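Local coordinates for protein probable fumarate reductase Ifc3 (Shewanella frigidimarina, PDB 1QO8) that catalyses the essentially one-way reduction of fumarate to succinate in vitro, using one FAD and four covalently bound c-type hemes per subunit, at residues Glu181-Val184 against Glu185-Ile188; Ala403-Gln407 against Pro408-Ala412. All coordinates share one frame; numbering follows the deposited sequence.

Contact 1. Residues Glu181-Val184 against Glu185-Ile188; sequences EDKV and EWFI
The carbonyl oxygen of K183 is gripped by two amides of the next turn. F187 N reaches K183 O at 3.1 Å in a nearly straight bond (167°), whereas W186 N, at 2.9 Å from the same K183 O, bends to 121° and adds a weak one. One residue on, I188 N donates to V184 O at 2.8 Å. This is how a helix begins in the flavoprotein domain: K183 is the N-cap residue of helix 184-194, and the extended backbone of E181-K183 leads into it. W186 holds CG anti to its own carbonyl carbon (chi1 -68°), a torsion that swings the indole back beneath the incoming chain. The aliphatic part of K183 lies over one face of that indole as a CH-pi contact, CD standing 4.1 Å from the centroid of the five-membered ring of W186. Further out, K183 CE is 3.5 Å from CZ2 of W186, while E181 O approaches the far edge of the six-membered ring near its plane. R235 adds a cation-pi contact to the indole. Were W186 replaced by an alanine, the methylenes of K183 would probably lose the face they lie on and R235 its cation-pi partner. Beside the ring, D182 OD1 takes a weak hydrogen bond from K183 N and forms a salt bridge with R238; its other oxygen binds Q175, so the carboxylate is held at both ends. V184 and I188 press together tightly, CG1 of V184 being 3.4 Å from CD1 of I188, and both pack on A208 of helix 201-220.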
ATOM      1  N   GLU A 181      37.879   7.577  11.496  1.00 65.39           N
ATOM      2  CA  GLU A 181      37.932   6.304  10.777  1.00 68.11           C
ATOM      3  C   GLU A 181      36.513   5.804  10.514  1.00 65.23           C
ATOM      4  O   GLU A 181      35.667   5.877  11.401  1.00 65.13           O
ATOM      5  CB  GLU A 181      38.761   5.317  11.566  1.00 71.85           C
ATOM      6  CG  GLU A 181      38.140   4.216  12.378  1.00 76.99           C
ATOM      7  CD  GLU A 181      39.186   3.407  13.144  1.00 80.46           C
ATOM      8  OE1 GLU A 181      40.226   4.007  13.544  1.00 82.23           O
ATOM      9  OE2 GLU A 181      38.975   2.191  13.368  1.00 81.52           O
ATOM     10  N   ASP A 182      36.207   5.344   9.316  1.00 63.80           N
ATOM     11  CA  ASP A 182      34.871   4.869   8.981  1.00 62.28           C
ATOM     12  C   ASP A 182      35.074   3.778   7.945  1.00 63.45           C
ATOM     13  O   ASP A 182      36.182   3.653   7.431  1.00 63.34           O
ATOM     14  CB  ASP A 182      34.028   6.009   8.444  1.00 61.44           C
ATOM     15  CG  ASP A 182      32.545   5.764   8.234  1.00 61.43           C
ATOM     16  OD1 ASP A 182      32.039   4.734   8.752  1.00 58.46           O
ATOM     17  OD2 ASP A 182      31.903   6.650   7.588  1.00 57.70           O
ATOM     18  N   LYS A 183      34.115   2.898   7.735  1.00 61.92           N
ATOM     19  CA  LYS A 183      34.243   1.799   6.788  1.00 62.92           C
ATOM     20  C   LYS A 183      32.886   1.661   6.091  1.00 60.51           C
ATOM     21  O   LYS A 183      31.847   1.894   6.721  1.00 59.20           O
ATOM     22  CB  LYS A 183      34.547   0.422   7.387  1.00 63.93           C
ATOM     23  CG  LYS A 183      35.785   0.363   8.254  1.00 66.50           C
ATOM     24  CD  LYS A 183      36.017  -0.985   8.917  1.00 68.93           C
ATOM     25  CE  LYS A 183      37.106  -0.868   9.983  1.00 71.59           C
ATOM     26  NZ  LYS A 183      38.442  -1.194   9.385  1.00 74.31           N
ATOM     27  N   VAL A 184      32.947   1.287   4.846  1.00 58.86           N
ATOM     28  CA  VAL A 184      31.753   1.074   4.052  1.00 59.44           C
ATOM     29  C   VAL A 184      30.781   0.129   4.753  1.00 59.27           C
ATOM     30  O   VAL A 184      29.570   0.389   4.755  1.00 58.15           O
ATOM     31  CB  VAL A 184      32.133   0.544   2.676  1.00 60.05           C
ATOM     32  CG1 VAL A 184      30.918  -0.001   1.933  1.00 61.62           C
ATOM     33  CG2 VAL A 184      32.745   1.633   1.829  1.00 61.34           C
ATOM     34  N   GLU A 185      31.276  -0.919   5.409  1.00 58.45           N
ATOM     35  CA  GLU A 185      30.438  -1.901   6.060  1.00 59.83           C
ATOM     36  C   GLU A 185      29.768  -1.239   7.243  1.00 57.69           C
ATOM     37  O   GLU A 185      28.663  -1.641   7.552  1.00 57.28           O
ATOM     38  CB  GLU A 185      31.177  -3.183   6.499  1.00 64.63           C
ATOM     39  CG  GLU A 185      32.676  -3.000   6.741  1.00 71.52           C
ATOM     40  CD  GLU A 185      33.440  -2.781   5.442  1.00 73.56           C
ATOM     41  OE1 GLU A 185      33.464  -3.665   4.561  1.00 75.28           O
ATOM     42  OE2 GLU A 185      34.015  -1.692   5.265  1.00 75.06           O
ATOM     43  N   TRP A 186      30.414  -0.291   7.919  1.00 55.07           N
ATOM     44  CA  TRP A 186      29.761   0.411   9.016  1.00 54.42           C
ATOM     45  C   TRP A 186      28.583   1.248   8.528  1.00 52.66           C
ATOM     46  O   TRP A 186      27.502   1.271   9.133  1.00 52.75           O
ATOM     47  CB  TRP A 186      30.821   1.235   9.734  1.00 53.74           C
ATOM     48  CG  TRP A 186      31.827   0.370  10.470  1.00 58.66           C
ATOM     49  CD1 TRP A 186      31.848  -0.986  10.613  1.00 59.52           C
ATOM     50  CD2 TRP A 186      32.950   0.850  11.221  1.00 58.83           C
ATOM     51  NE1 TRP A 186      32.909  -1.395  11.353  1.00 60.88           N
ATOM     52  CE2 TRP A 186      33.604  -0.278  11.754  1.00 61.12           C
ATOM     53  CE3 TRP A 186      33.492   2.121  11.446  1.00 58.45           C
ATOM     54  CZ2 TRP A 186      34.779  -0.165  12.523  1.00 60.81           C
ATOM     55  CZ3 TRP A 186      34.643   2.226  12.214  1.00 60.87           C
ATOM     56  CH2 TRP A 186      35.275   1.087  12.740  1.00 60.50           C
ATOM     57  N   PHE A 187      28.825   1.978   7.449  1.00 51.17           N
ATOM     58  CA  PHE A 187      27.740   2.748   6.784  1.00 50.78           C
ATOM     59  C   PHE A 187      26.582   1.809   6.431  1.00 48.69           C
ATOM     60  O   PHE A 187      25.398   2.069   6.661  1.00 46.47           O
ATOM     61  CB  PHE A 187      28.313   3.419   5.517  1.00 48.25           C
ATOM     62  CG  PHE A 187      27.395   4.358   4.780  1.00 49.75           C
ATOM     63  CD1 PHE A 187      26.177   3.945   4.270  1.00 49.61           C
ATOM     64  CD2 PHE A 187      27.720   5.690   4.620  1.00 49.90           C
ATOM     65  CE1 PHE A 187      25.319   4.815   3.606  1.00 52.17           C
ATOM     66  CE2 PHE A 187      26.872   6.577   3.958  1.00 51.44           C
ATOM     67  CZ  PHE A 187      25.651   6.153   3.464  1.00 49.26           C
ATOM     68  N   ILE A 188      26.925   0.693   5.769  1.00 49.10           N
ATOM     69  CA  ILE A 188      25.936  -0.309   5.378  1.00 50.02           C
ATOM     70  C   ILE A 188      25.167  -0.868   6.528  1.00 50.70           C
ATOM     71  O   ILE A 188      23.934  -0.683   6.543  1.00 49.73           O
ATOM     72  CB  ILE A 188      26.557  -1.396   4.492  1.00 49.60           C
ATOM     73  CG1 ILE A 188      26.972  -0.734   3.171  1.00 44.22           C
ATOM     74  CG2 ILE A 188      25.646  -2.580   4.188  1.00 49.52           C
ATOM     75  CD1 ILE A 188      27.989  -1.604   2.427  1.00 46.84           C
TER

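Contact 2. Residues Ala403-Gln407 against Pro408-Ala412; sequences AILKQ and PGQFA
I404, near the end of helix 397-405, meets the chain as it doubles back through a Pro-Gly type II beta turn, Q407-Q410, into strand 412-417. Its CG2 branch, placed anti to the backbone N, points at the returning backbone and stops 3.6 Å from F411 C. CG1 and CG2 of I404 both lie 4.1 Å from the CB methyl of A412; both residues also touch M382 of strand 381-383, and I404 also packs on P496. L405 crosses the aliphatic part of Q410, its CD2 methyl lying 3.4 Å from Q410 CG. The amide NE2 of Q410 also comes near L405 O, but the angle is too poor for a hydrogen bond. K406 faces elsewhere: it packs on H282 of the second subunit, with a weak, long ion pair to D280 of that subunit. Q407 then bends its side chain back along the helix, chi1 -53° and chi2 -56° carrying the amide to the carbonyl of A403. There Q407 NE2 donates to A403 O at 3.1 Å, with the acceptor almost exactly in the plane of the amide. N384 donates to OE1 of Q407, so both ends of the amide are used and its rotation is fixed. P408 and G409 occupy the two corners of the turn, G409 with positive phi (85°); a beta carbon on it would run into CE1 of F411. The ring of F411 has G409 O at its edge, in plane, and is edge-to-face with the ring of W413. The turn is closed by Q410 N, which donates to Q407 O at 2.7 Å from above the carbonyl plane.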
ATOM      1  N   ALA A 403       1.117  10.764  22.073  1.00 37.99           N
ATOM      2  CA  ALA A 403       0.330  11.516  23.074  1.00 38.90           C
ATOM      3  C   ALA A 403      -0.116  12.891  22.593  1.00 39.51           C
ATOM      4  O   ALA A 403      -1.175  13.375  22.964  1.00 40.55           O
ATOM      5  CB  ALA A 403       1.137  11.684  24.370  1.00 39.48           C
ATOM      6  N   ILE A 404       0.678  13.618  21.799  1.00 41.10           N
ATOM      7  CA  ILE A 404       0.166  14.852  21.200  1.00 41.24           C
ATOM      8  C   ILE A 404      -1.126  14.558  20.396  1.00 40.81           C
ATOM      9  O   ILE A 404      -2.095  15.284  20.604  1.00 39.58           O
ATOM     10  CB  ILE A 404       1.223  15.580  20.346  1.00 40.76           C
ATOM     11  CG1 ILE A 404       2.484  16.024  21.161  1.00 41.70           C
ATOM     12  CG2 ILE A 404       0.498  16.778  19.780  1.00 42.59           C
ATOM     13  CD1 ILE A 404       3.686  16.369  20.328  1.00 38.96           C
ATOM     14  N   LEU A 405      -1.198  13.562  19.527  1.00 44.15           N
ATOM     15  CA  LEU A 405      -2.362  13.256  18.707  1.00 46.89           C
ATOM     16  C   LEU A 405      -3.592  12.929  19.545  1.00 49.69           C
ATOM     17  O   LEU A 405      -4.692  13.192  19.031  1.00 47.45           O
ATOM     18  CB  LEU A 405      -2.098  12.100  17.689  1.00 46.17           C
ATOM     19  CG  LEU A 405      -0.953  12.547  16.724  1.00 46.27           C
ATOM     20  CD1 LEU A 405      -0.389  11.425  15.864  1.00 43.25           C
ATOM     21  CD2 LEU A 405      -1.498  13.618  15.774  1.00 46.32           C
ATOM     22  N   LYS A 406      -3.427  12.469  20.790  1.00 47.88           N
ATOM     23  CA  LYS A 406      -4.532  12.221  21.700  1.00 49.87           C
ATOM     24  C   LYS A 406      -5.009  13.496  22.416  1.00 49.12           C
ATOM     25  O   LYS A 406      -6.045  13.395  23.072  1.00 47.59           O
ATOM     26  CB  LYS A 406      -4.187  11.263  22.828  1.00 50.38           C
ATOM     27  CG  LYS A 406      -3.644   9.917  22.386  1.00 55.49           C
ATOM     28  CD  LYS A 406      -3.433   9.009  23.610  1.00 55.18           C
ATOM     29  CE  LYS A 406      -4.478   7.942  23.654  1.00 59.40           C
ATOM     30  NZ  LYS A 406      -4.040   6.550  23.361  1.00 58.56           N
ATOM     31  N   GLN A 407      -4.291  14.616  22.288  1.00 45.42           N
ATOM     32  CA  GLN A 407      -4.782  15.818  22.985  1.00 45.28           C
ATOM     33  C   GLN A 407      -5.836  16.530  22.124  1.00 46.90           C
ATOM     34  O   GLN A 407      -5.784  16.398  20.905  1.00 45.81           O
ATOM     35  CB  GLN A 407      -3.642  16.826  23.282  1.00 43.68           C
ATOM     36  CG  GLN A 407      -2.465  16.179  24.034  1.00 44.19           C
ATOM     37  CD  GLN A 407      -2.957  15.537  25.331  1.00 44.85           C
ATOM     38  OE1 GLN A 407      -3.538  16.202  26.169  1.00 46.31           O
ATOM     39  NE2 GLN A 407      -2.758  14.239  25.487  1.00 45.57           N
ATOM     40  N   PRO A 408      -6.695  17.326  22.733  1.00 47.84           N
ATOM     41  CA  PRO A 408      -7.629  18.187  22.061  1.00 50.03           C
ATOM     42  C   PRO A 408      -7.050  19.084  20.991  1.00 51.40           C
ATOM     43  O   PRO A 408      -6.091  19.817  21.277  1.00 53.89           O
ATOM     44  CB  PRO A 408      -8.242  19.108  23.129  1.00 50.00           C
ATOM     45  CG  PRO A 408      -7.692  18.623  24.423  1.00 51.12           C
ATOM     46  CD  PRO A 408      -6.826  17.418  24.207  1.00 47.79           C
ATOM     47  N   GLY A 409      -7.553  18.925  19.757  1.00 48.92           N
ATOM     48  CA  GLY A 409      -6.993  19.675  18.639  1.00 48.43           C
ATOM     49  C   GLY A 409      -5.788  18.966  18.074  1.00 46.70           C
ATOM     50  O   GLY A 409      -5.266  19.373  17.044  1.00 48.50           O
ATOM     51  N   GLN A 410      -5.298  17.872  18.658  1.00 47.40           N
ATOM     52  CA  GLN A 410      -4.101  17.239  18.091  1.00 48.64           C
ATOM     53  C   GLN A 410      -2.846  18.069  17.957  1.00 43.54           C
ATOM     54  O   GLN A 410      -2.020  17.828  17.060  1.00 41.64           O
ATOM     55  CB  GLN A 410      -4.414  16.888  16.622  1.00 52.81           C
ATOM     56  CG  GLN A 410      -4.284  15.414  16.453  1.00 57.06           C
ATOM     57  CD  GLN A 410      -5.688  14.812  16.559  1.00 59.21           C
ATOM     58  OE1 GLN A 410      -6.629  15.571  16.810  1.00 63.91           O
ATOM     59  NE2 GLN A 410      -5.624  13.512  16.304  1.00 58.96           N
ATOM     60  N   PHE A 411      -2.630  19.009  18.871  1.00 44.25           N
ATOM     61  CA  PHE A 411      -1.360  19.737  18.902  1.00 42.72           C
ATOM     62  C   PHE A 411      -0.942  19.991  20.360  1.00 41.51           C
ATOM     63  O   PHE A 411      -1.726  19.753  21.260  1.00 41.73           O
ATOM     64  CB  PHE A 411      -1.500  21.058  18.149  1.00 43.61           C
ATOM     65  CG  PHE A 411      -2.324  22.075  18.878  1.00 45.95           C
ATOM     66  CD1 PHE A 411      -3.691  22.079  18.732  1.00 48.52           C
ATOM     67  CD2 PHE A 411      -1.746  23.021  19.708  1.00 46.13           C
ATOM     68  CE1 PHE A 411      -4.514  23.020  19.345  1.00 50.22           C
ATOM     69  CE2 PHE A 411      -2.543  23.916  20.404  1.00 46.39           C
ATOM     70  CZ  PHE A 411      -3.927  23.946  20.221  1.00 49.37           C
ATOM     71  N   ALA A 412       0.248  20.555  20.524  1.00 39.95           N
ATOM     72  CA  ALA A 412       0.620  20.903  21.938  1.00 40.24           C
ATOM     73  C   ALA A 412       1.339  22.225  21.847  1.00 40.17           C
ATOM     74  O   ALA A 412       1.594  22.777  20.733  1.00 40.86           O
ATOM     75  CB  ALA A 412       1.466  19.746  22.489  1.00 36.61           C
TER

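How the contacts relate
Contact 1 and contact 2 are two worked cases of one theme, the end of a helix tied to its adjoining chain: residues 181-188 start a helix, whereas residues 403-412 leave one for a strand. Both belong to the FAD-binding part of the chain, yet their centres are 40 Å apart and their nearest atoms about 29 Å. A side chain of each contact lies within about 9 Å of the flavin or of residues assigned to catalysis or substrate binding by similarity. The side chain of F187 in contact 1 is about 9 Å from the bound FAD; the side chain of I404 in contact 2 is about 8 Å from that of H360, a probable succinate ligand, and about 9 Å from that of R397, the probable proton donor.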